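Local coordinates for putative glycosyl hydrolase (Bacteroides thetaiotaomicron VPI-5482, PDB 3K11), which is a putative glycosyl hydrolase that probably cleaves glycosidic bonds by hydrolysis, at the interface of chains A and B. Residues are numbered along the deposited sequence; one frame, centred on the assembly and turned at random. Chains: chain A/B, Putative glycosyl hydrolase.

The interface of chains A and B. Residues chain A 380-381, 383, 385-386, 389; chain B 20, 24, 352, 356, 423-427.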
# COMPACT_ATOMS: atom_id res chain seq x y z
N MSE A 380 -4.99 -23.37 -1.29
CA MSE A 380 -4.22 -22.59 -0.31
C MSE A 380 -2.75 -22.58 -0.63
O MSE A 380 -2.15 -23.61 -0.91
CB MSE A 380 -4.40 -23.23 1.08
CG MSE A 380 -3.74 -22.42 2.22
SE MSE A 380 -3.99 -23.25 3.91
CE MSE A 380 -5.99 -23.07 3.90
N ALA A 381 -2.14 -21.41 -0.57
CA ALA A 381 -0.71 -21.29 -0.79
C ALA A 381 -0.09 -20.48 0.37
O ALA A 381 -0.80 -19.74 1.11
CB ALA A 381 -0.42 -20.56 -2.14
N ASP A 383 2.67 -18.52 -0.66
CA ASP A 383 3.47 -17.56 -1.45
C ASP A 383 2.48 -16.72 -2.25
O ASP A 383 1.38 -17.18 -2.54
CB ASP A 383 4.50 -18.25 -2.36
CG ASP A 383 3.87 -18.94 -3.56
OD1 ASP A 383 3.45 -18.22 -4.50
OD2 ASP A 383 3.87 -20.20 -3.58
N ALA A 385 2.76 -15.44 -5.42
CA ALA A 385 2.65 -15.73 -6.87
C ALA A 385 1.44 -16.61 -7.20
O ALA A 385 0.71 -16.34 -8.15
CB ALA A 385 3.97 -16.35 -7.40
N PHE A 386 1.20 -17.64 -6.41
CA PHE A 386 0.05 -18.51 -6.59
C PHE A 386 -1.23 -17.67 -6.68
O PHE A 386 -2.02 -17.80 -7.63
CB PHE A 386 -0.02 -19.51 -5.44
CG PHE A 386 -1.29 -20.32 -5.40
CD1 PHE A 386 -1.42 -21.45 -6.18
CD2 PHE A 386 -2.35 -19.94 -4.62
CE1 PHE A 386 -2.56 -22.18 -6.15
CE2 PHE A 386 -3.49 -20.73 -4.55
CZ PHE A 386 -3.58 -21.82 -5.35
N TYR A 389 -1.62 -15.07 -9.73
CA TYR A 389 -1.71 -15.65 -11.07
C TYR A 389 -2.84 -16.65 -11.24
O TYR A 389 -2.94 -17.27 -12.30
CB TYR A 389 -0.36 -16.30 -11.49
CG TYR A 389 0.64 -15.30 -11.93
CD1 TYR A 389 0.70 -14.91 -13.27
CD2 TYR A 389 1.52 -14.70 -11.02
CE1 TYR A 389 1.57 -13.93 -13.69
CE2 TYR A 389 2.39 -13.70 -11.42
CZ TYR A 389 2.43 -13.34 -12.77
OH TYR A 389 3.34 -12.41 -13.23
N TYR B 20 2.28 -17.70 -15.44
CA TYR B 20 3.38 -17.02 -14.70
C TYR B 20 4.31 -16.35 -15.66
O TYR B 20 4.56 -16.87 -16.72
CB TYR B 20 4.19 -18.03 -13.86
CG TYR B 20 3.36 -18.73 -12.79
CD1 TYR B 20 2.90 -18.03 -11.67
CD2 TYR B 20 3.03 -20.09 -12.90
CE1 TYR B 20 2.13 -18.66 -10.67
CE2 TYR B 20 2.25 -20.72 -11.92
CZ TYR B 20 1.81 -20.01 -10.81
OH TYR B 20 1.02 -20.56 -9.83
N TYR B 24 7.74 -21.08 -11.61
CA TYR B 24 7.01 -21.36 -10.37
C TYR B 24 7.00 -22.87 -10.18
O TYR B 24 7.07 -23.62 -11.13
CB TYR B 24 5.54 -20.86 -10.46
CG TYR B 24 4.79 -21.06 -9.16
CD1 TYR B 24 4.87 -20.11 -8.13
CD2 TYR B 24 4.09 -22.23 -8.90
CE1 TYR B 24 4.26 -20.34 -6.92
CE2 TYR B 24 3.44 -22.44 -7.68
CZ TYR B 24 3.55 -21.51 -6.69
OH TYR B 24 2.95 -21.71 -5.49
N PRO B 352 7.81 -22.01 1.05
CA PRO B 352 7.35 -21.53 -0.25
C PRO B 352 7.75 -20.10 -0.60
O PRO B 352 7.89 -19.77 -1.80
CB PRO B 352 5.84 -21.69 -0.15
CG PRO B 352 5.65 -22.79 0.83
CD PRO B 352 6.68 -22.45 1.88
N LEU B 356 9.92 -19.53 -3.96
CA LEU B 356 9.46 -18.56 -4.96
C LEU B 356 10.54 -17.52 -5.16
O LEU B 356 10.83 -17.08 -6.29
CB LEU B 356 8.17 -17.89 -4.52
CG LEU B 356 7.68 -16.76 -5.42
CD1 LEU B 356 7.42 -17.25 -6.87
CD2 LEU B 356 6.47 -16.02 -4.84
N ASP B 423 -2.49 -28.97 -5.04
CA ASP B 423 -3.51 -27.99 -5.49
C ASP B 423 -2.85 -26.79 -6.19
O ASP B 423 -3.31 -25.68 -6.08
CB ASP B 423 -4.32 -27.58 -4.25
CG ASP B 423 -5.76 -27.36 -4.51
OD1 ASP B 423 -6.23 -27.47 -5.65
OD2 ASP B 423 -6.42 -27.05 -3.52
N SER B 424 -1.76 -27.04 -6.95
CA SER B 424 -1.09 -26.06 -7.79
C SER B 424 -0.24 -25.08 -7.02
O SER B 424 0.25 -24.11 -7.61
CB SER B 424 -2.11 -25.28 -8.65
OG SER B 424 -2.89 -26.13 -9.48
N ALA B 425 -0.06 -25.31 -5.72
CA ALA B 425 0.77 -24.45 -4.84
C ALA B 425 1.95 -25.26 -4.29
O ALA B 425 1.79 -26.42 -3.94
CB ALA B 425 -0.08 -23.91 -3.65
N VAL B 426 3.10 -24.61 -4.15
CA VAL B 426 4.24 -25.22 -3.48
C VAL B 426 3.91 -25.38 -2.01
O VAL B 426 3.51 -24.41 -1.36
CB VAL B 426 5.49 -24.35 -3.64
CG1 VAL B 426 6.63 -24.86 -2.75
CG2 VAL B 426 5.92 -24.26 -5.12
N GLN B 427 4.01 -26.62 -1.49
CA GLN B 427 3.86 -26.88 -0.06
C GLN B 427 5.05 -27.61 0.49
O GLN B 427 5.60 -28.48 -0.17
CB GLN B 427 2.57 -27.65 0.21
CG GLN B 427 1.30 -26.83 -0.04
CD GLN B 427 1.01 -25.80 1.07
OE1 GLN B 427 1.53 -25.91 2.17
NE2 GLN B 427 0.09 -24.85 0.80
O HOH W 1 2.63 -21.92 -1.61
O HOH W 2 6.53 -21.18 -3.83
O HOH W 3 -1.73 -19.64 -9.66
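Three bonds grip OD2, a carboxylate oxygen of A:Asp383: one donated by the phenol of B:Tyr24 and two shared with waters. The patch joins two copies of the protein without exact two-fold symmetry, and the structure alone does not show whether it forms outside the crystal. The phenol OH comes tip to tip at 2.6 Å from OD2 and takes its syn lone pair, with ring and carboxylate planes turned 53° apart. Water 1 passes the grip on to the carbonyl O of B:Val426, and water 2 to that of B:Pro352 in helix 347-362. The other oxygen, OD1, receives the backbone N of A:Phe386 at 3.0 Å from above the carboxylate plane, so A:Asp383 caps helix 384-388; chi1 of 73° folds the carboxylate back over its own backbone to meet that amide. Behind the phenol, the N-H of B:Val426 points at B:Tyr24 OH at 3.2 Å, nearly straight at 168°, which would probably polarise the hydroxyl toward the acid. A phenylalanine at B:Tyr24 would lose the hydroxyl, and would probably leave OD2 more loosely held and the N-H of B:Val426 without this acceptor. Alongside, the CB of A:Ala385 touches both methyls of B:Leu356, while the CB of B:Ala425 lies over one face of the A:Phe386 ring, toward its rim. A:Tyr389 slants across B:Tyr20, its CB 3.5 Å from CE1 of the B:Tyr20 ring. The hydroxyl OH of B:Tyr20 reaches the carbonyl O of A:Phe386 through water 3, 2.9 Å from that OH.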